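Local coordinates for DR2417 (Deinococcus radiodurans, PDB 4XWW), which probably matures and degrades RNA as a metal-dependent 5'-3' exonuclease, and possibly endonuclease, of the metallo-beta-lactamase superfamily, at residues Tyr454-Gly457 against Asp462-Asp465; Asp88-Leu93 against Arg116-Glu121; Ala51-Lys54 against Gly59-Leu62; Ile96-Pro101 against Phe122-Val127. One frame throughout, in Å; residues are numbered along the deposited sequence.

Contact 1: Tyr454-Gly457 against Asp462-Asp465; sequences YVDG and DVND. With MN (manganese (II) ion), chain G.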
loop_
_atom_site.group_PDB
_atom_site.type_symbol
_atom_site.label_atom_id
_atom_site.label_comp_id
_atom_site.label_asym_id
_atom_site.label_seq_id
_atom_site.Cartn_x
_atom_site.Cartn_y
_atom_site.Cartn_z
ATOM N N TYR A 454 12.918 -8.342 -15.460
ATOM C CA TYR A 454 12.456 -9.008 -14.247
ATOM C C TYR A 454 13.256 -10.258 -13.917
ATOM O O TYR A 454 13.623 -11.030 -14.797
ATOM C CB TYR A 454 10.974 -9.380 -14.362
ATOM C CG TYR A 454 10.082 -8.205 -14.685
ATOM C CD1 TYR A 454 10.321 -6.955 -14.134
ATOM C CD2 TYR A 454 9.011 -8.343 -15.553
ATOM C CE1 TYR A 454 9.512 -5.874 -14.427
ATOM C CE2 TYR A 454 8.195 -7.273 -15.851
ATOM C CZ TYR A 454 8.451 -6.040 -15.287
ATOM O OH TYR A 454 7.635 -4.975 -15.591
ATOM N N VAL A 455 13.519 -10.441 -12.630
ATOM C CA VAL A 455 14.111 -11.669 -12.119
ATOM C C VAL A 455 13.067 -12.412 -11.284
ATOM O O VAL A 455 12.483 -11.851 -10.363
ATOM C CB VAL A 455 15.356 -11.385 -11.266
ATOM C CG1 VAL A 455 15.940 -12.680 -10.721
ATOM C CG2 VAL A 455 16.400 -10.641 -12.092
ATOM N N ASP A 456 12.836 -13.670 -11.629
ATOM C CA ASP A 456 11.837 -14.493 -10.958
ATOM C C ASP A 456 12.419 -15.883 -10.792
ATOM O O ASP A 456 12.495 -16.639 -11.749
ATOM C CB ASP A 456 10.549 -14.540 -11.771
ATOM C CG ASP A 456 9.349 -14.992 -10.954
ATOM O OD1 ASP A 456 9.526 -15.444 -9.805
ATOM O OD2 ASP A 456 8.231 -14.911 -11.488
ATOM N N GLY A 457 12.865 -16.203 -9.584
ATOM C CA GLY A 457 13.576 -17.446 -9.366
ATOM C C GLY A 457 14.939 -17.378 -10.029
ATOM O O GLY A 457 15.712 -16.451 -9.789
ATOM N N ASP A 462 12.783 -13.944 -18.410
ATOM C CA ASP A 462 11.804 -14.907 -18.925
ATOM C C ASP A 462 10.383 -14.566 -18.463
ATOM O O ASP A 462 9.405 -15.047 -19.027
ATOM C CB ASP A 462 12.172 -16.338 -18.523
ATOM C CG ASP A 462 12.117 -16.564 -17.032
ATOM O OD1 ASP A 462 12.267 -15.589 -16.268
ATOM O OD2 ASP A 462 11.930 -17.733 -16.624
ATOM N N VAL A 463 10.266 -13.725 -17.446
ATOM C CA VAL A 463 8.968 -13.181 -17.093
ATOM C C VAL A 463 8.920 -11.763 -17.637
ATOM O O VAL A 463 9.803 -10.948 -17.349
ATOM C CB VAL A 463 8.715 -13.186 -15.568
ATOM C CG1 VAL A 463 7.381 -12.507 -15.241
ATOM C CG2 VAL A 463 8.728 -14.609 -15.029
ATOM N N ASN A 464 7.906 -11.460 -18.433
ATOM C CA ASN A 464 7.768 -10.106 -18.944
ATOM C C ASN A 464 6.386 -9.550 -18.640
ATOM O O ASN A 464 5.607 -10.184 -17.926
ATOM C CB ASN A 464 8.068 -10.056 -20.452
ATOM C CG ASN A 464 7.064 -10.838 -21.289
ATOM O OD1 ASN A 464 6.054 -11.336 -20.786
ATOM N ND2 ASN A 464 7.341 -10.941 -22.585
ATOM N N ASP A 465 6.083 -8.374 -19.176
ATOM C CA ASP A 465 4.837 -7.688 -18.853
ATOM C C ASP A 465 3.607 -8.459 -19.347
ATOM O O ASP A 465 2.549 -8.420 -18.720
ATOM C CB ASP A 465 4.844 -6.269 -19.426
ATOM C CG ASP A 465 5.577 -5.278 -18.529
ATOM O OD1 ASP A 465 5.748 -5.569 -17.328
ATOM O OD2 ASP A 465 5.975 -4.201 -19.024
HETATM MN MN MN G . 8.545 -15.919 -7.906
HETATM O O HOH W 1 11.816 -9.146 -17.946
HETATM O O HOH W 2 12.068 -13.322 -15.129
#
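Y454 and V463 bring their backbones to 6.1 Å between CA atoms, and a water spans the gap, accepting a hydrogen bond from Y454 N (2.8 Å) and donating to V463 O (2.8 Å). Y454 has the largest share of the buried surface. Its CG stands anti to the carbonyl carbon (chi1 -55°), which sends the ring out along 463-465. There the CD2 edge passes 3.3 Å from V463 O, close to the ring plane. Further out, Y454 OH donates to D465 OD1 at 2.6 Å; this oxygen lies in the plane of the ring and is approached on its syn side, 22° out of the carboxylate plane, while the ring and carboxylate planes are turned 54° apart. D456 meets the other end of V463, whose CG2 sits 3.6 Å from D456 OD2. That carboxylate is divided between two partners: OD1 binds the manganese ion at 2.2 Å, together with G59 O, and OD2 forms a salt bridge with R471. Both grips fix its rotation and would be expected to favour the ionised form. D462 in turn pairs with R549 of the second subunit, so the dimer interface borders this contact. Strand 452-456 runs in the middle of a three-stranded antiparallel sheet, between 62-65 and 459-460; N464 caps the start of helix 465-477, which lays L468 against both Y454 and V463.

Contact 2: Asp88-Leu93 against Arg116-Glu121; sequences DHIGGL and REKLSE. With ZN (zinc ion), chain F; nucleotides of chain C.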
loop_
_atom_site.group_PDB
_atom_site.type_symbol
_atom_site.label_atom_id
_atom_site.label_comp_id
_atom_site.label_asym_id
_atom_site.label_seq_id
_atom_site.Cartn_x
_atom_site.Cartn_y
_atom_site.Cartn_z
ATOM N N ASP A 88 19.865 -0.798 -4.019
ATOM C CA ASP A 88 19.445 -0.077 -5.226
ATOM C C ASP A 88 20.611 0.636 -5.911
ATOM O O ASP A 88 20.408 1.387 -6.873
ATOM C CB ASP A 88 18.323 0.925 -4.914
ATOM C CG ASP A 88 18.781 2.076 -4.064
ATOM O OD1 ASP A 88 19.518 1.831 -3.088
ATOM O OD2 ASP A 88 18.372 3.218 -4.367
ATOM N N HIS A 89 21.840 0.366 -5.450
ATOM C CA HIS A 89 23.021 0.809 -6.182
ATOM C C HIS A 89 23.977 -0.321 -6.555
ATOM O O HIS A 89 24.738 -0.165 -7.497
ATOM C CB HIS A 89 23.759 1.891 -5.381
ATOM C CG HIS A 89 22.907 3.098 -5.125
ATOM N ND1 HIS A 89 23.053 4.271 -5.839
ATOM C CD2 HIS A 89 21.861 3.292 -4.290
ATOM C CE1 HIS A 89 22.159 5.146 -5.416
ATOM N NE2 HIS A 89 21.424 4.579 -4.478
ATOM N N ILE A 90 23.927 -1.458 -5.861
ATOM C CA ILE A 90 24.808 -2.566 -6.238
ATOM C C ILE A 90 24.119 -3.885 -6.564
ATOM O O ILE A 90 24.771 -4.824 -7.013
ATOM C CB ILE A 90 25.860 -2.858 -5.140
ATOM C CG1 ILE A 90 25.200 -3.254 -3.823
ATOM C CG2 ILE A 90 26.706 -1.619 -4.910
ATOM C CD1 ILE A 90 26.120 -4.004 -2.897
ATOM N N GLY A 91 22.809 -3.959 -6.355
ATOM C CA GLY A 91 22.113 -5.229 -6.478
ATOM C C GLY A 91 22.027 -5.837 -7.863
ATOM O O GLY A 91 21.819 -7.043 -8.001
ATOM N N GLY A 92 22.182 -5.009 -8.888
ATOM C CA GLY A 92 22.178 -5.497 -10.255
ATOM C C GLY A 92 23.533 -5.915 -10.806
ATOM O O GLY A 92 23.616 -6.437 -11.905
ATOM N N LEU A 93 24.603 -5.682 -10.051
ATOM C CA LEU A 93 25.950 -5.931 -10.573
ATOM C C LEU A 93 26.245 -7.394 -10.986
ATOM O O LEU A 93 26.904 -7.614 -12.004
ATOM C CB LEU A 93 26.990 -5.433 -9.556
ATOM C CG LEU A 93 26.928 -3.911 -9.368
ATOM C CD1 LEU A 93 27.853 -3.412 -8.274
ATOM C CD2 LEU A 93 27.233 -3.183 -10.686
ATOM N N ARG A 116 31.768 -7.928 -3.228
ATOM C CA ARG A 116 32.607 -9.111 -3.302
ATOM C C ARG A 116 31.832 -10.348 -2.862
ATOM O O ARG A 116 31.903 -11.400 -3.501
ATOM C CB ARG A 116 33.865 -8.917 -2.436
ATOM C CG ARG A 116 35.084 -9.682 -2.855
ATOM C CD ARG A 116 36.274 -9.331 -1.943
ATOM N NE ARG A 116 37.021 -8.173 -2.427
ATOM C CZ ARG A 116 37.158 -7.023 -1.773
ATOM N NH1 ARG A 116 36.601 -6.852 -0.580
ATOM N NH2 ARG A 116 37.867 -6.042 -2.318
ATOM N N GLU A 117 31.085 -10.220 -1.770
ATOM C CA GLU A 117 30.287 -11.332 -1.269
ATOM C C GLU A 117 29.160 -11.684 -2.240
ATOM O O GLU A 117 28.856 -12.858 -2.471
ATOM C CB GLU A 117 29.713 -10.995 0.103
ATOM C CG GLU A 117 29.244 -12.202 0.871
ATOM C CD GLU A 117 28.163 -11.866 1.870
ATOM O OE1 GLU A 117 27.324 -12.751 2.149
ATOM O OE2 GLU A 117 28.148 -10.718 2.369
ATOM N N LYS A 118 28.545 -10.651 -2.799
ATOM C CA LYS A 118 27.476 -10.800 -3.777
ATOM C C LYS A 118 27.976 -11.560 -4.997
ATOM O O LYS A 118 27.344 -12.515 -5.445
ATOM C CB LYS A 118 26.949 -9.415 -4.167
ATOM C CG LYS A 118 25.612 -9.380 -4.890
ATOM C CD LYS A 118 25.106 -7.939 -5.046
ATOM C CE LYS A 118 24.397 -7.440 -3.787
ATOM N NZ LYS A 118 23.029 -8.025 -3.652
ATOM N N LEU A 119 29.127 -11.145 -5.522
ATOM C CA LEU A 119 29.706 -11.797 -6.684
ATOM C C LEU A 119 30.083 -13.237 -6.367
ATOM O O LEU A 119 29.942 -14.120 -7.207
ATOM C CB LEU A 119 30.928 -11.014 -7.188
ATOM C CG LEU A 119 30.582 -9.588 -7.616
ATOM C CD1 LEU A 119 31.834 -8.806 -7.996
ATOM C CD2 LEU A 119 29.590 -9.600 -8.762
ATOM N N SER A 120 30.551 -13.471 -5.145
ATOM C CA SER A 120 30.901 -14.816 -4.712
ATOM C C SER A 120 29.697 -15.761 -4.770
ATOM O O SER A 120 29.803 -16.867 -5.304
ATOM C CB SER A 120 31.475 -14.785 -3.296
ATOM O OG SER A 120 31.809 -16.088 -2.862
ATOM N N GLU A 121 28.564 -15.317 -4.228
ATOM C CA GLU A 121 27.320 -16.096 -4.253
ATOM C C GLU A 121 26.958 -16.510 -5.671
ATOM O O GLU A 121 26.378 -17.576 -5.893
ATOM C CB GLU A 121 26.152 -15.301 -3.656
ATOM C CG GLU A 121 26.355 -14.804 -2.235
ATOM C CD GLU A 121 25.948 -15.818 -1.182
ATOM O OE1 GLU A 121 25.285 -16.816 -1.532
ATOM O OE2 GLU A 121 26.292 -15.610 0.001
HETATM ZN ZN ZN F . 19.565 4.793 -3.384
ATOM P P U C 3 17.470 3.529 0.183
ATOM O OP1 U C 3 17.933 4.650 1.032
ATOM O OP2 U C 3 17.813 3.506 -1.258
ATOM O "O5'" U C 3 17.965 2.179 0.863
ATOM C "C5'" U C 3 17.551 1.842 2.196
ATOM C "C4'" U C 3 17.192 0.381 2.262
ATOM O "O4'" U C 3 15.804 0.205 1.866
ATOM C "C3'" U C 3 18.019 -0.526 1.354
ATOM O "O3'" U C 3 18.382 -1.705 2.054
ATOM C "C2'" U C 3 17.064 -0.843 0.207
ATOM O "O2'" U C 3 17.310 -2.092 -0.407
ATOM C "C1'" U C 3 15.719 -0.843 0.927
ATOM N N1 U C 3 14.586 -0.579 0.033
ATOM C C2 U C 3 13.509 -1.442 0.089
ATOM O O2 U C 3 13.458 -2.389 0.853
ATOM N N3 U C 3 12.491 -1.148 -0.782
ATOM C C4 U C 3 12.438 -0.107 -1.685
ATOM O O4 U C 3 11.444 0.023 -2.402
ATOM C C5 U C 3 13.592 0.736 -1.686
ATOM C C6 U C 3 14.605 0.474 -0.851
HETATM O O HOH W 3 21.831 -8.955 -5.872
HETATM O O HOH W 4 20.011 5.153 -1.444
#
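K118 reaches from helix 109-122 to I90 and G91 and has the largest area buried in this contact. Its methylene chain does the touching: CD lies 3.7 Å from I90 O, and CE comes within 3.9 Å of I90 CD1, the two side chains passing at a slant. After an extended start, the lysine bends at chi3 (-83°) and chi4 (-76°), which curls the amino end over the backbone, with NZ 4.1 Å from G91 CA. The ammonium group is occupied on two counts, by a salt bridge to E87 and by a water at 2.7 Å from NZ that also donates to G91 O. I90 O, beneath the lysine, accepts L93 N within a type I turn. This turn directly follows the HxHxDH signature of the metallo-beta-lactamase fold (H84, H86, D88, H89), so K118 packs on the end of the metal-binding stretch rather than on the site itself. D88 OD2 and H89 NE2 bind the same zinc ion, each at 2.2 Å, with H403 and a water completing the modelled ligands; the same water donates to OP2 of U3 in the RNA chain. H89 ND1 is bonded to D47, a second-shell carboxylate that fixes the turn of the imidazole. I90, besides meeting K118, rests on L114 and V115 one helical turn earlier, and L93 also leans on V115.

Contact 3: Ala51-Lys54 against Gly59-Leu62; sequences AFPK and GIDL. With MN (manganese (II) ion), chain G; nucleotides of chain C.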
loop_
_atom_site.group_PDB
_atom_site.type_symbol
_atom_site.label_atom_id
_atom_site.label_comp_id
_atom_site.label_asym_id
_atom_site.label_seq_id
_atom_site.Cartn_x
_atom_site.Cartn_y
_atom_site.Cartn_z
ATOM N N ALA A 51 15.887 -2.927 -8.339
ATOM C CA ALA A 51 14.688 -2.310 -7.796
ATOM C C ALA A 51 13.759 -3.382 -7.257
ATOM O O ALA A 51 13.845 -4.555 -7.628
ATOM C CB ALA A 51 13.983 -1.466 -8.855
ATOM N N PHE A 52 12.874 -2.971 -6.363
ATOM C CA PHE A 52 11.936 -3.913 -5.774
ATOM C C PHE A 52 10.628 -3.839 -6.501
ATOM O O PHE A 52 10.249 -2.772 -6.972
ATOM C CB PHE A 52 11.780 -3.634 -4.289
ATOM C CG PHE A 52 13.038 -3.881 -3.523
ATOM C CD1 PHE A 52 13.411 -5.171 -3.196
ATOM C CD2 PHE A 52 13.884 -2.837 -3.194
ATOM C CE1 PHE A 52 14.584 -5.418 -2.520
ATOM C CE2 PHE A 52 15.060 -3.074 -2.510
ATOM C CZ PHE A 52 15.410 -4.370 -2.174
ATOM N N PRO A 53 9.960 -4.996 -6.652
ATOM C CA PRO A 53 8.731 -5.081 -7.436
ATOM C C PRO A 53 7.584 -4.342 -6.779
ATOM O O PRO A 53 7.499 -4.328 -5.554
ATOM C CB PRO A 53 8.443 -6.588 -7.486
ATOM C CG PRO A 53 9.218 -7.181 -6.363
ATOM C CD PRO A 53 10.436 -6.323 -6.223
ATOM N N LYS A 54 6.731 -3.738 -7.598
ATOM C CA LYS A 54 5.479 -3.157 -7.130
ATOM C C LYS A 54 4.407 -4.241 -7.015
ATOM O O LYS A 54 4.606 -5.363 -7.469
ATOM C CB LYS A 54 5.019 -2.049 -8.074
ATOM C CG LYS A 54 5.997 -0.896 -8.185
ATOM C CD LYS A 54 5.335 0.335 -8.771
ATOM C CE LYS A 54 6.117 1.593 -8.428
ATOM N NZ LYS A 54 5.257 2.615 -7.759
ATOM N N GLY A 59 4.697 -11.946 -8.171
ATOM C CA GLY A 59 5.483 -13.154 -8.267
ATOM C C GLY A 59 6.964 -12.934 -8.509
ATOM O O GLY A 59 7.752 -13.838 -8.276
ATOM N N ILE A 60 7.362 -11.747 -8.960
ATOM C CA ILE A 60 8.782 -11.565 -9.280
ATOM C C ILE A 60 9.581 -11.140 -8.047
ATOM O O ILE A 60 9.031 -10.582 -7.095
ATOM C CB ILE A 60 9.022 -10.539 -10.428
ATOM C CG1 ILE A 60 8.846 -9.100 -9.949
ATOM C CG2 ILE A 60 8.191 -10.878 -11.679
ATOM C CD1 ILE A 60 9.196 -8.072 -11.007
ATOM N N ASP A 61 10.884 -11.419 -8.072
ATOM C CA ASP A 61 11.739 -11.191 -6.910
ATOM C C ASP A 61 12.432 -9.832 -6.923
ATOM O O ASP A 61 12.450 -9.128 -5.912
ATOM C CB ASP A 61 12.786 -12.299 -6.809
ATOM C CG ASP A 61 12.169 -13.676 -6.753
ATOM O OD1 ASP A 61 11.108 -13.833 -6.112
ATOM O OD2 ASP A 61 12.735 -14.607 -7.359
ATOM N N LEU A 62 13.016 -9.466 -8.058
ATOM C CA LEU A 62 13.675 -8.170 -8.166
ATOM C C LEU A 62 13.737 -7.709 -9.616
ATOM O O LEU A 62 13.394 -8.453 -10.525
ATOM C CB LEU A 62 15.087 -8.236 -7.565
ATOM C CG LEU A 62 16.000 -9.329 -8.106
ATOM C CD1 LEU A 62 17.060 -8.758 -9.066
ATOM C CD2 LEU A 62 16.666 -10.088 -6.957
HETATM MN MN MN G . 8.545 -15.919 -7.906
ATOM P P U C 3 17.470 3.529 0.183
ATOM O OP1 U C 3 17.933 4.650 1.032
ATOM O OP2 U C 3 17.813 3.506 -1.258
ATOM O "O5'" U C 3 17.965 2.179 0.863
ATOM C "C5'" U C 3 17.551 1.842 2.196
ATOM C "C4'" U C 3 17.192 0.381 2.262
ATOM O "O4'" U C 3 15.804 0.205 1.866
ATOM C "C3'" U C 3 18.019 -0.526 1.354
ATOM O "O3'" U C 3 18.382 -1.705 2.054
ATOM C "C2'" U C 3 17.064 -0.843 0.207
ATOM O "O2'" U C 3 17.310 -2.092 -0.407
ATOM C "C1'" U C 3 15.719 -0.843 0.927
ATOM N N1 U C 3 14.586 -0.579 0.033
ATOM C C2 U C 3 13.509 -1.442 0.089
ATOM O O2 U C 3 13.458 -2.389 0.853
ATOM N N3 U C 3 12.491 -1.148 -0.782
ATOM C C4 U C 3 12.438 -0.107 -1.685
ATOM O O4 U C 3 11.444 0.023 -2.402
ATOM C C5 U C 3 13.592 0.736 -1.686
ATOM C C6 U C 3 14.605 0.474 -0.851
ATOM P P U C 4 19.807 -2.362 1.814
ATOM O OP1 U C 4 20.627 -2.140 3.026
ATOM O OP2 U C 4 20.311 -1.926 0.493
ATOM O "O5'" U C 4 19.480 -3.920 1.784
ATOM C "C5'" U C 4 18.423 -4.448 0.970
ATOM C "C4'" U C 4 17.195 -4.711 1.807
ATOM O "O4'" U C 4 16.044 -4.812 0.925
ATOM C "C3'" U C 4 17.207 -6.004 2.621
ATOM O "O3'" U C 4 17.777 -5.810 3.916
ATOM C "C2'" U C 4 15.741 -6.422 2.584
ATOM O "O2'" U C 4 14.904 -5.682 3.447
ATOM C "C1'" U C 4 15.374 -6.035 1.156
ATOM N N1 U C 4 15.833 -7.005 0.154
ATOM C C2 U C 4 14.900 -7.881 -0.365
ATOM O O2 U C 4 13.729 -7.878 -0.028
ATOM N N3 U C 4 15.393 -8.761 -1.296
ATOM C C4 U C 4 16.690 -8.857 -1.751
ATOM O O4 U C 4 16.975 -9.707 -2.595
ATOM C C5 U C 4 17.595 -7.916 -1.165
ATOM C C6 U C 4 17.146 -7.043 -0.256
#
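P53 and I60 meet within the loop that joins strand 42-46 to strand 62-65 and spans from the RNA path to the manganese site. The proline ring lies on the returning backbone: CB is 3.5 Å from I60 CG1, CG reaches 3.5 Å from I60 O, and CD sits equally far, 3.5 Å, from D61 O. I60 carries CG1 between its backbone N and carbonyl carbon (chi1 76°), and this rotation brings the ethyl branch against P53 CB. Beyond the proline, A51 O packs on L62 CA, and just beyond the contact A51 is joined to I63 by a backbone hydrogen bond. D61 and L62 both face V455, a classic beta bulge, so the segment joins the edge of the three-stranded sheet with one residue too many. The two ends of the contact serve different partners. On one side the F52 ring stands between U3 and U4 of the RNA chain: U3 O2 lies over one face, 3.8 Å above the plane and offset toward the rim, while U4 meets the edge, N3 lying in the ring plane. F52 CE2 also comes to 3.2 Å from U3 O2'. On the other side G59 O binds the manganese ion at 2.3 Å, alongside D456. The backbone angles of G59 (phi 87°, psi -18°) are ones that call for glycine. D61, seen as a manganese ligand in a structure of this protein, here keeps OD1 3.8 Å from the ion, and its OD2 accepts from G457 N.

Contact 4: Ile96-Pro101 against Phe122-Val127; sequences IFARLP and FGLQDV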
loop_
_atom_site.group_PDB
_atom_site.type_symbol
_atom_site.label_atom_id
_atom_site.label_comp_id
_atom_site.label_asym_id
_atom_site.label_seq_id
_atom_site.Cartn_x
_atom_site.Cartn_y
_atom_site.Cartn_z
ATOM N N ILE A 96 24.657 -7.582 -14.401
ATOM C CA ILE A 96 25.336 -6.692 -15.341
ATOM C C ILE A 96 26.784 -7.145 -15.622
ATOM O O ILE A 96 27.174 -7.290 -16.792
ATOM C CB ILE A 96 25.314 -5.222 -14.812
ATOM C CG1 ILE A 96 23.867 -4.711 -14.684
ATOM C CG2 ILE A 96 26.190 -4.312 -15.704
ATOM C CD1 ILE A 96 23.702 -3.482 -13.816
ATOM N N PHE A 97 27.581 -7.380 -14.577
ATOM C CA PHE A 97 28.997 -7.723 -14.784
ATOM C C PHE A 97 29.168 -9.041 -15.553
ATOM O O PHE A 97 30.140 -9.206 -16.280
ATOM C CB PHE A 97 29.765 -7.817 -13.454
ATOM C CG PHE A 97 30.054 -6.483 -12.800
ATOM C CD1 PHE A 97 29.942 -5.293 -13.507
ATOM C CD2 PHE A 97 30.459 -6.430 -11.473
ATOM C CE1 PHE A 97 30.214 -4.070 -12.898
ATOM C CE2 PHE A 97 30.731 -5.210 -10.850
ATOM C CZ PHE A 97 30.614 -4.026 -11.569
ATOM N N ALA A 98 28.229 -9.976 -15.402
ATOM C CA ALA A 98 28.345 -11.269 -16.086
ATOM C C ALA A 98 28.272 -11.126 -17.605
ATOM O O ALA A 98 28.776 -11.981 -18.339
ATOM C CB ALA A 98 27.270 -12.233 -15.599
ATOM N N ARG A 99 27.669 -10.039 -18.074
ATOM C CA ARG A 99 27.447 -9.861 -19.505
ATOM C C ARG A 99 28.422 -8.874 -20.162
ATOM O O ARG A 99 28.347 -8.638 -21.367
ATOM C CB ARG A 99 26.006 -9.409 -19.745
ATOM C CG ARG A 99 24.964 -10.369 -19.181
ATOM C CD ARG A 99 23.612 -10.158 -19.842
ATOM N NE ARG A 99 23.698 -10.366 -21.286
ATOM C CZ ARG A 99 22.735 -10.061 -22.151
ATOM N NH1 ARG A 99 21.599 -9.527 -21.724
ATOM N NH2 ARG A 99 22.915 -10.286 -23.447
ATOM N N LEU A 100 29.342 -8.311 -19.380
ATOM C CA LEU A 100 30.267 -7.293 -19.888
ATOM C C LEU A 100 31.745 -7.629 -19.645
ATOM O O LEU A 100 32.070 -8.483 -18.825
ATOM C CB LEU A 100 29.919 -5.936 -19.254
ATOM C CG LEU A 100 28.572 -5.322 -19.673
ATOM C CD1 LEU A 100 28.233 -4.123 -18.795
ATOM C CD2 LEU A 100 28.568 -4.920 -21.148
ATOM N N PRO A 101 32.656 -6.957 -20.375
ATOM C CA PRO A 101 34.092 -7.145 -20.142
ATOM C C PRO A 101 34.514 -6.821 -18.709
ATOM O O PRO A 101 33.880 -5.987 -18.058
ATOM C CB PRO A 101 34.737 -6.140 -21.103
ATOM C CG PRO A 101 33.753 -6.006 -22.205
ATOM C CD PRO A 101 32.418 -6.067 -21.526
ATOM N N PHE A 122 27.301 -15.654 -6.627
ATOM C CA PHE A 122 26.955 -15.887 -8.020
ATOM C C PHE A 122 28.029 -16.628 -8.784
ATOM O O PHE A 122 27.819 -16.999 -9.932
ATOM C CB PHE A 122 26.650 -14.566 -8.720
ATOM C CG PHE A 122 25.204 -14.193 -8.670
ATOM C CD1 PHE A 122 24.607 -13.873 -7.464
ATOM C CD2 PHE A 122 24.440 -14.174 -9.822
ATOM C CE1 PHE A 122 23.268 -13.534 -7.403
ATOM C CE2 PHE A 122 23.106 -13.834 -9.774
ATOM C CZ PHE A 122 22.516 -13.513 -8.560
ATOM N N GLY A 123 29.177 -16.839 -8.151
ATOM C CA GLY A 123 30.278 -17.536 -8.791
ATOM C C GLY A 123 31.028 -16.699 -9.810
ATOM O O GLY A 123 31.845 -17.225 -10.565
ATOM N N LEU A 124 30.756 -15.395 -9.839
ATOM C CA LEU A 124 31.440 -14.504 -10.774
ATOM C C LEU A 124 32.892 -14.290 -10.372
ATOM O O LEU A 124 33.195 -13.887 -9.244
ATOM C CB LEU A 124 30.731 -13.153 -10.880
ATOM C CG LEU A 124 29.772 -12.982 -12.057
ATOM C CD1 LEU A 124 29.512 -11.511 -12.335
ATOM C CD2 LEU A 124 30.302 -13.669 -13.298
ATOM N N GLN A 125 33.786 -14.545 -11.322
ATOM C CA GLN A 125 35.214 -14.552 -11.053
ATOM C C GLN A 125 35.948 -13.408 -11.744
ATOM O O GLN A 125 35.510 -12.899 -12.778
ATOM C CB GLN A 125 35.817 -15.890 -11.490
ATOM C CG GLN A 125 35.245 -17.099 -10.765
ATOM C CD GLN A 125 35.923 -17.352 -9.433
ATOM O OE1 GLN A 125 35.326 -17.166 -8.370
ATOM N NE2 GLN A 125 37.176 -17.786 -9.485
ATOM N N ASP A 126 37.066 -13.014 -11.148
ATOM C CA ASP A 126 38.001 -12.065 -11.743
ATOM C C ASP A 126 37.416 -10.677 -11.983
ATOM O O ASP A 126 37.848 -9.968 -12.893
ATOM C CB ASP A 126 38.554 -12.621 -13.055
ATOM C CG ASP A 126 39.238 -13.962 -12.872
ATOM O OD1 ASP A 126 40.259 -14.013 -12.154
ATOM O OD2 ASP A 126 38.752 -14.960 -13.443
ATOM N N VAL A 127 36.446 -10.283 -11.166
ATOM C CA VAL A 127 36.009 -8.892 -11.183
ATOM C C VAL A 127 37.099 -8.027 -10.551
ATOM O O VAL A 127 37.611 -8.337 -9.474
ATOM C CB VAL A 127 34.684 -8.675 -10.443
ATOM C CG1 VAL A 127 34.354 -7.190 -10.382
ATOM C CG2 VAL A 127 33.557 -9.441 -11.139
#
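L124 presses its forked end onto the close of helix 93-97, touching F97 and A98 together. CD1 does most of the work, at 3.7 Å from A98 N, 3.9 Å from F97 CB and 4.0 Å from A98 CB. The other branch, CD2, comes to 4.1 Å from A98 CB, so the alanine methyl is met by both arms. V127 makes the second apolar touch. V127 CG1 lies 4.1 Å from F97 CD2, oblique to the ring, and the two side chains run at about a right angle to each other. Only carbon-rich surfaces and a backbone N meet across the contact, which makes this plain hydrophobic packing. In the next shell, R99 N bonds back to I96 O (3.1 Å) as the helix runs out, and the overlapping type I turn F97-L100 is closed by a weak bond from L100 N to F97 O. A98 is the second residue of this turn. On the partner side, G123 ends helix 109-122 in a Schellman motif with phi at 76°, a value that suits glycine, and the chain is thereby turned so that L124 points toward the first segment. L119 of that helix backs both L124 and V127, and R102 bonds to Q125 O. F97 also meets W80 of strand 77-82 edge-to-face. Through L124 and V127 the contact joins the end of helix 93-97 to the chain between helix 109-122 and strand 128-131, the outermost strand of the eight-stranded sheet.

From the N terminus, contact 3 comes first and closes the short loop 55-58 between strands 42-46 and 62-65. Contacts 2 and 4 then cross: 88-93 and 96-101 open in turn, and 116-121 and 122-127 answer in the same order, with strand 104-107 between. They touch through L119, whose CD1 lies 3.6 Å from V127 CG2, and together tie the helices after strand 77-82 to helix 109-122 and its exit. Contact 1 opens last, closing the short connection 458-461, which holds strand 459-460. It joins contact 3 through the sheet, where V455 O accepts D61 N, and both share the manganese ion, linking strand 452-456 back to the lactamase-fold loop.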